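Local coordinates for small ribosomal subunit protein bS6 (Thermotoga maritima, PDB 1VMB) that probably binds 16S ribosomal RNA together with protein bS18, as a structural component of the small ribosomal subunit, at residues A[18-23]-A[112-117]; A[46-49]-A[54-57]. All coordinates share one frame; numbering follows the deposited sequence.

Two ways of fastening a helix to one antiparallel sheet appear in this single-chain protein. Contact 2 joins the end of helix 33-51 to the start of strand 54-66, an outermost strand of the sheet, with only a short turn between the two. Contact 1 spans 88 intervening residues and brings the C-terminal helix 112-122 against the beginning of strand 19-27. Their centres lie about 14 Å apart and their nearest atoms about 5 Å, without touching. The sheet links them: R84 of strand 73-85 touches I20 of contact 1 and forms a salt bridge with D56 of contact 2. A 1,2-ethanediol, probably from the crystallisation liquor, lies beside the helical segment of each contact and bridges neither.

Contact 1 of 2, residues A[18-23]-A[112-117]; sequences ERIYES and FDLEKK. With EDO (1,2-ethanediol), chain C.
R19 meets E115 through its aliphatic base and not its guanidinium: CB of R19 lies 3.5 Å from OE2 of E115, whereas NE of R19 is 5.9 Å from that oxygen. With CG of E115 anti to its carbonyl carbon (chi1 -58°) and the chain then stretched out, the carboxylate reaches the main chain at I20, whose N donates to OE2 of E115 at 2.9 Å with an N-H...O angle of 163°. The donor approaches on the anti side, out of the carboxylate plane. OE2 also takes a salt bridge from R110, so one oxygen serves both amide and arginine. I20 and E115 run in opposed directions, CD1 of I20 3.7 Å from CG of E115, and I20 lies across L114, its CD1 3.9 Å from CB of L114. An alanine in place of E115 would probably leave the amide of I20 and the charge of R110 without their shared acceptor and open a gap beside I20. E22 pairs with R111, which also bridges to D113. The axes of 19-23 and 112-117 stand at 140° (N-to-C), plain packing of the C-terminal helix 112-122 on the start of strand 19-27, which lies between strands 73-85 and 103-110.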
loop_
_atom_site.group_PDB
_atom_site.type_symbol
_atom_site.label_atom_id
_atom_site.label_comp_id
_atom_site.label_asym_id
_atom_site.label_seq_id
_atom_site.Cartn_x
_atom_site.Cartn_y
_atom_site.Cartn_z
ATOM N N GLU A 18 -18.989 -0.593 -0.347
ATOM C CA GLU A 18 -17.629 -0.563 0.167
ATOM C C GLU A 18 -16.802 0.598 -0.453
ATOM O O GLU A 18 -17.058 1.139 -1.557
ATOM C CB GLU A 18 -16.908 -1.924 0.185
ATOM C CG GLU A 18 -17.365 -3.004 -0.791
ATOM C CD GLU A 18 -17.014 -2.682 -2.216
ATOM O OE1 GLU A 18 -16.166 -1.775 -2.391
ATOM O OE2 GLU A 18 -17.572 -3.323 -3.156
ATOM N N ARG A 19 -15.823 0.966 0.322
ATOM C CA ARG A 19 -15.016 2.133 0.040
ATOM C C ARG A 19 -13.779 1.640 -0.621
ATOM O O ARG A 19 -13.340 0.521 -0.316
ATOM C CB ARG A 19 -14.706 2.821 1.363
ATOM C CG ARG A 19 -15.963 3.370 2.086
ATOM C CD ARG A 19 -15.635 4.032 3.427
ATOM N NE ARG A 19 -16.840 4.548 4.080
ATOM C CZ ARG A 19 -16.850 5.154 5.271
ATOM N NH1 ARG A 19 -15.725 5.327 5.940
ATOM N NH2 ARG A 19 -17.987 5.623 5.769
ATOM N N ILE A 20 -13.179 2.471 -1.480
ATOM C CA ILE A 20 -12.015 2.071 -2.250
ATOM C C ILE A 20 -10.806 2.854 -1.771
ATOM O O ILE A 20 -10.878 4.068 -1.660
ATOM C CB ILE A 20 -12.252 2.340 -3.801
ATOM C CG1 ILE A 20 -13.481 1.615 -4.339
ATOM C CG2 ILE A 20 -11.028 1.976 -4.646
ATOM C CD1 ILE A 20 -13.913 2.054 -5.726
ATOM N N TYR A 21 -9.707 2.152 -1.522
ATOM C CA TYR A 21 -8.453 2.755 -1.058
ATOM C C TYR A 21 -7.266 2.412 -1.888
ATOM O O TYR A 21 -7.267 1.397 -2.571
ATOM C CB TYR A 21 -8.183 2.230 0.354
ATOM C CG TYR A 21 -9.233 2.693 1.322
ATOM C CD1 TYR A 21 -10.410 1.941 1.521
ATOM C CD2 TYR A 21 -9.088 3.862 2.028
ATOM C CE1 TYR A 21 -11.398 2.360 2.400
ATOM C CE2 TYR A 21 -10.071 4.286 2.891
ATOM C CZ TYR A 21 -11.228 3.544 3.081
ATOM O OH TYR A 21 -12.223 4.003 3.955
ATOM N N GLU A 22 -6.288 3.327 -1.902
ATOM C CA GLU A 22 -4.926 3.005 -2.358
ATOM C C GLU A 22 -3.994 3.117 -1.189
ATOM O O GLU A 22 -4.127 4.000 -0.348
ATOM C CB GLU A 22 -4.480 3.861 -3.536
ATOM C CG GLU A 22 -4.260 5.292 -3.167
ATOM C CD GLU A 22 -3.654 6.124 -4.260
ATOM O OE1 GLU A 22 -3.922 5.914 -5.477
ATOM O OE2 GLU A 22 -2.880 7.007 -3.868
ATOM N N SER A 23 -3.013 2.218 -1.160
ATOM C CA SER A 23 -1.906 2.349 -0.212
ATOM C C SER A 23 -0.623 2.106 -0.925
ATOM O O SER A 23 -0.427 1.026 -1.508
ATOM C CB SER A 23 -2.031 1.352 0.961
ATOM O OG SER A 23 -1.111 1.688 1.994
ATOM N N PHE A 112 -12.011 8.454 -3.597
ATOM C CA PHE A 112 -13.338 8.926 -3.919
ATOM C C PHE A 112 -13.593 8.959 -5.430
ATOM O O PHE A 112 -14.703 8.768 -5.872
ATOM C CB PHE A 112 -13.610 10.310 -3.305
ATOM C CG PHE A 112 -13.598 10.327 -1.792
ATOM C CD1 PHE A 112 -14.767 10.064 -1.066
ATOM C CD2 PHE A 112 -12.428 10.641 -1.104
ATOM C CE1 PHE A 112 -14.731 10.047 0.326
ATOM C CE2 PHE A 112 -12.389 10.668 0.290
ATOM C CZ PHE A 112 -13.553 10.361 1.006
ATOM N N ASP A 113 -12.571 9.302 -6.215
ATOM C CA ASP A 113 -12.719 9.364 -7.658
ATOM C C ASP A 113 -13.118 7.997 -8.251
ATOM O O ASP A 113 -13.936 7.915 -9.146
ATOM C CB ASP A 113 -11.403 9.884 -8.274
ATOM C CG ASP A 113 -10.239 8.962 -8.068
ATOM O OD1 ASP A 113 -9.886 8.615 -6.921
ATOM O OD2 ASP A 113 -9.653 8.451 -9.060
ATOM N N LEU A 114 -12.500 6.936 -7.725
ATOM C CA LEU A 114 -12.819 5.564 -8.174
ATOM C C LEU A 114 -14.218 5.116 -7.733
ATOM O O LEU A 114 -14.920 4.427 -8.462
ATOM C CB LEU A 114 -11.728 4.583 -7.726
ATOM C CG LEU A 114 -10.381 4.856 -8.328
ATOM C CD1 LEU A 114 -9.403 3.812 -7.851
ATOM C CD2 LEU A 114 -10.401 4.927 -9.787
ATOM N N GLU A 115 -14.621 5.485 -6.526
ATOM C CA GLU A 115 -16.009 5.218 -6.085
ATOM C C GLU A 115 -17.011 5.904 -6.987
ATOM O O GLU A 115 -17.977 5.291 -7.447
ATOM C CB GLU A 115 -16.193 5.571 -4.591
ATOM C CG GLU A 115 -15.258 4.832 -3.645
ATOM C CD GLU A 115 -15.390 5.303 -2.204
ATOM O OE1 GLU A 115 -16.363 6.016 -1.907
ATOM O OE2 GLU A 115 -14.540 4.977 -1.369
ATOM N N LYS A 116 -16.754 7.162 -7.339
ATOM C CA LYS A 116 -17.634 7.904 -8.226
ATOM C C LYS A 116 -17.727 7.239 -9.588
ATOM O O LYS A 116 -18.835 7.065 -10.148
ATOM C CB LYS A 116 -17.136 9.340 -8.388
ATOM C CG LYS A 116 -18.062 10.213 -9.200
ATOM C CD LYS A 116 -17.722 11.686 -9.088
ATOM C CE LYS A 116 -16.271 11.916 -9.419
ATOM N NZ LYS A 116 -15.998 13.345 -9.727
ATOM N N LYS A 117 -16.560 6.815 -10.081
ATOM C CA LYS A 117 -16.454 6.162 -11.397
ATOM C C LYS A 117 -17.283 4.898 -11.450
ATOM O O LYS A 117 -17.989 4.658 -12.431
ATOM C CB LYS A 117 -14.998 5.814 -11.703
ATOM C CG LYS A 117 -14.797 4.952 -12.941
ATOM C CD LYS A 117 -13.314 4.871 -13.257
ATOM C CE LYS A 117 -12.861 3.443 -13.660
ATOM N NZ LYS A 117 -11.389 3.235 -13.300
HETATM C C1 EDO C . -7.986 11.365 -5.037
HETATM O O1 EDO C . -7.656 10.176 -5.738
HETATM C C2 EDO C . -8.922 11.081 -3.845
HETATM O O2 EDO C . -10.262 10.745 -4.275
#

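Contact 2 of 2, residues A[46-49]-A[54-57]. With EDO (1,2-ethanediol), chain B.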
loop_
_atom_site.group_PDB
_atom_site.type_symbol
_atom_site.label_atom_id
_atom_site.label_comp_id
_atom_site.label_asym_id
_atom_site.label_seq_id
_atom_site.Cartn_x
_atom_site.Cartn_y
_atom_site.Cartn_z
ATOM N N ILE A 46 -2.028 -8.506 5.695
ATOM C CA ILE A 46 -2.585 -7.546 6.666
ATOM C C ILE A 46 -3.919 -6.939 6.154
ATOM O O ILE A 46 -4.912 -6.861 6.903
ATOM C CB ILE A 46 -1.598 -6.427 6.995
ATOM C CG1 ILE A 46 -0.389 -7.002 7.750
ATOM C CG2 ILE A 46 -2.270 -5.333 7.780
ATOM C CD1 ILE A 46 -0.679 -7.428 9.104
ATOM N N ILE A 47 -3.922 -6.499 4.902
ATOM C CA ILE A 47 -5.159 -6.006 4.284
ATOM C C ILE A 47 -6.256 -7.089 4.263
ATOM O O ILE A 47 -7.419 -6.810 4.663
ATOM C CB ILE A 47 -4.874 -5.398 2.892
ATOM C CG1 ILE A 47 -3.997 -4.145 3.015
ATOM C CG2 ILE A 47 -6.179 -5.076 2.133
ATOM C CD1 ILE A 47 -3.321 -3.781 1.695
ATOM N N GLU A 48 -5.956 -8.321 3.831
ATOM C CA GLU A 48 -6.944 -9.369 3.752
ATOM C C GLU A 48 -7.533 -9.795 5.109
ATOM O O GLU A 48 -8.762 -9.898 5.259
ATOM C CB GLU A 48 -6.392 -10.567 2.952
ATOM C CG GLU A 48 -6.122 -10.206 1.485
ATOM C CD GLU A 48 -5.324 -11.227 0.668
ATOM O OE1 GLU A 48 -4.522 -11.961 1.276
ATOM O OE2 GLU A 48 -5.563 -11.279 -0.580
ATOM N N GLU A 49 -6.649 -10.076 6.062
ATOM C CA GLU A 49 -6.966 -10.728 7.319
ATOM C C GLU A 49 -7.262 -9.762 8.479
ATOM O O GLU A 49 -7.986 -10.137 9.405
ATOM C CB GLU A 49 -5.799 -11.644 7.728
ATOM C CG GLU A 49 -5.566 -12.726 6.675
ATOM C CD GLU A 49 -4.538 -13.780 7.049
ATOM O OE1 GLU A 49 -3.748 -13.570 8.007
ATOM O OE2 GLU A 49 -4.539 -14.817 6.356
ATOM N N LYS A 54 -10.679 -6.427 0.414
ATOM C CA LYS A 54 -10.560 -7.214 -0.790
ATOM C C LYS A 54 -9.586 -6.524 -1.702
ATOM O O LYS A 54 -9.754 -5.359 -1.996
ATOM C CB LYS A 54 -11.904 -7.314 -1.466
ATOM C CG LYS A 54 -11.922 -8.091 -2.763
ATOM N N ILE A 55 -8.511 -7.213 -2.077
ATOM C CA ILE A 55 -7.500 -6.600 -2.923
ATOM C C ILE A 55 -7.931 -6.642 -4.397
ATOM O O ILE A 55 -8.243 -7.708 -4.908
ATOM C CB ILE A 55 -6.200 -7.284 -2.726
ATOM C CG1 ILE A 55 -5.723 -7.015 -1.261
ATOM C CG2 ILE A 55 -5.167 -6.722 -3.711
ATOM C CD1 ILE A 55 -4.309 -7.573 -0.884
ATOM N N ASP A 56 -7.882 -5.490 -5.060
ATOM C CA ASP A 56 -8.243 -5.355 -6.479
ATOM C C ASP A 56 -7.072 -5.409 -7.431
ATOM O O ASP A 56 -7.200 -5.914 -8.554
ATOM C CB ASP A 56 -8.977 -4.042 -6.693
ATOM C CG ASP A 56 -10.362 -4.082 -6.128
ATOM O OD1 ASP A 56 -11.008 -5.148 -6.232
ATOM O OD2 ASP A 56 -10.867 -3.106 -5.556
ATOM N N LYS A 57 -5.930 -4.921 -6.983
ATOM C CA LYS A 57 -4.737 -4.779 -7.807
ATOM C C LYS A 57 -3.524 -4.501 -6.941
ATOM O O LYS A 57 -3.620 -3.719 -5.976
ATOM C CB LYS A 57 -4.909 -3.593 -8.761
ATOM C CG LYS A 57 -3.869 -3.521 -9.844
ATOM C CD LYS A 57 -4.093 -2.443 -10.845
ATOM C CE LYS A 57 -3.071 -2.533 -11.989
ATOM N NZ LYS A 57 -3.010 -1.242 -12.767
HETATM C C1 EDO B . -0.872 -10.927 10.452
HETATM O O1 EDO B . -1.303 -11.216 11.792
HETATM C C2 EDO B . -1.926 -11.180 9.365
HETATM O O2 EDO B . -3.213 -11.568 9.885
HETATM O O HOH W 1 -8.129 -9.969 -1.493
#
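I47 and I55 meet at about a right angle, the CG2 methyl of I47 lying 3.9 Å from CG1 of I55. Both residues direct CB at the opposing segment. In I47, CG1 stands beside the backbone N (chi1 -65°), which places CG2 beside the carbonyl carbon, and this shorter branch makes the contact with I55. The outer methyl of I55 passes to the next helix residue: its CD1 is 4.0 Å from CG of E48, and those two side chains are again crossed at roughly ninety degrees. The stretched E48 chain brings its carboxylate up to the same methyl, with OE2 of E48 3.9 Å from CD1 of I55. The polar end of E48 is joined to the strand through one water molecule, which donates to OE2 of E48 at 3.0 Å and accepts from N of I55 at 2.8 Å.

This is a helix-to-strand connection in the ferredoxin-like alpha+beta fold of S6 (two split beta-alpha-beta units), in which helices 33-51 and 91-98 pack on one face of the four-stranded antiparallel sheet. Over 47-49 the helix widens to a pi-type hydrogen-bonding pattern, and I47 is backbone hydrogen-bonded to G53 in the short link to the strand. The buried I47 also touches I81 and F83 of strand 73-85 and L93 of helix 91-98, so its side chain joins both helices to the sheet. Beyond I55, D56 and K57 both face Y82, forming a classic beta bulge in strand 54-66. On the helix, E49 accepts from O2 of the ethanediol at 2.8 Å through OE1, and R50 binds the same molecule.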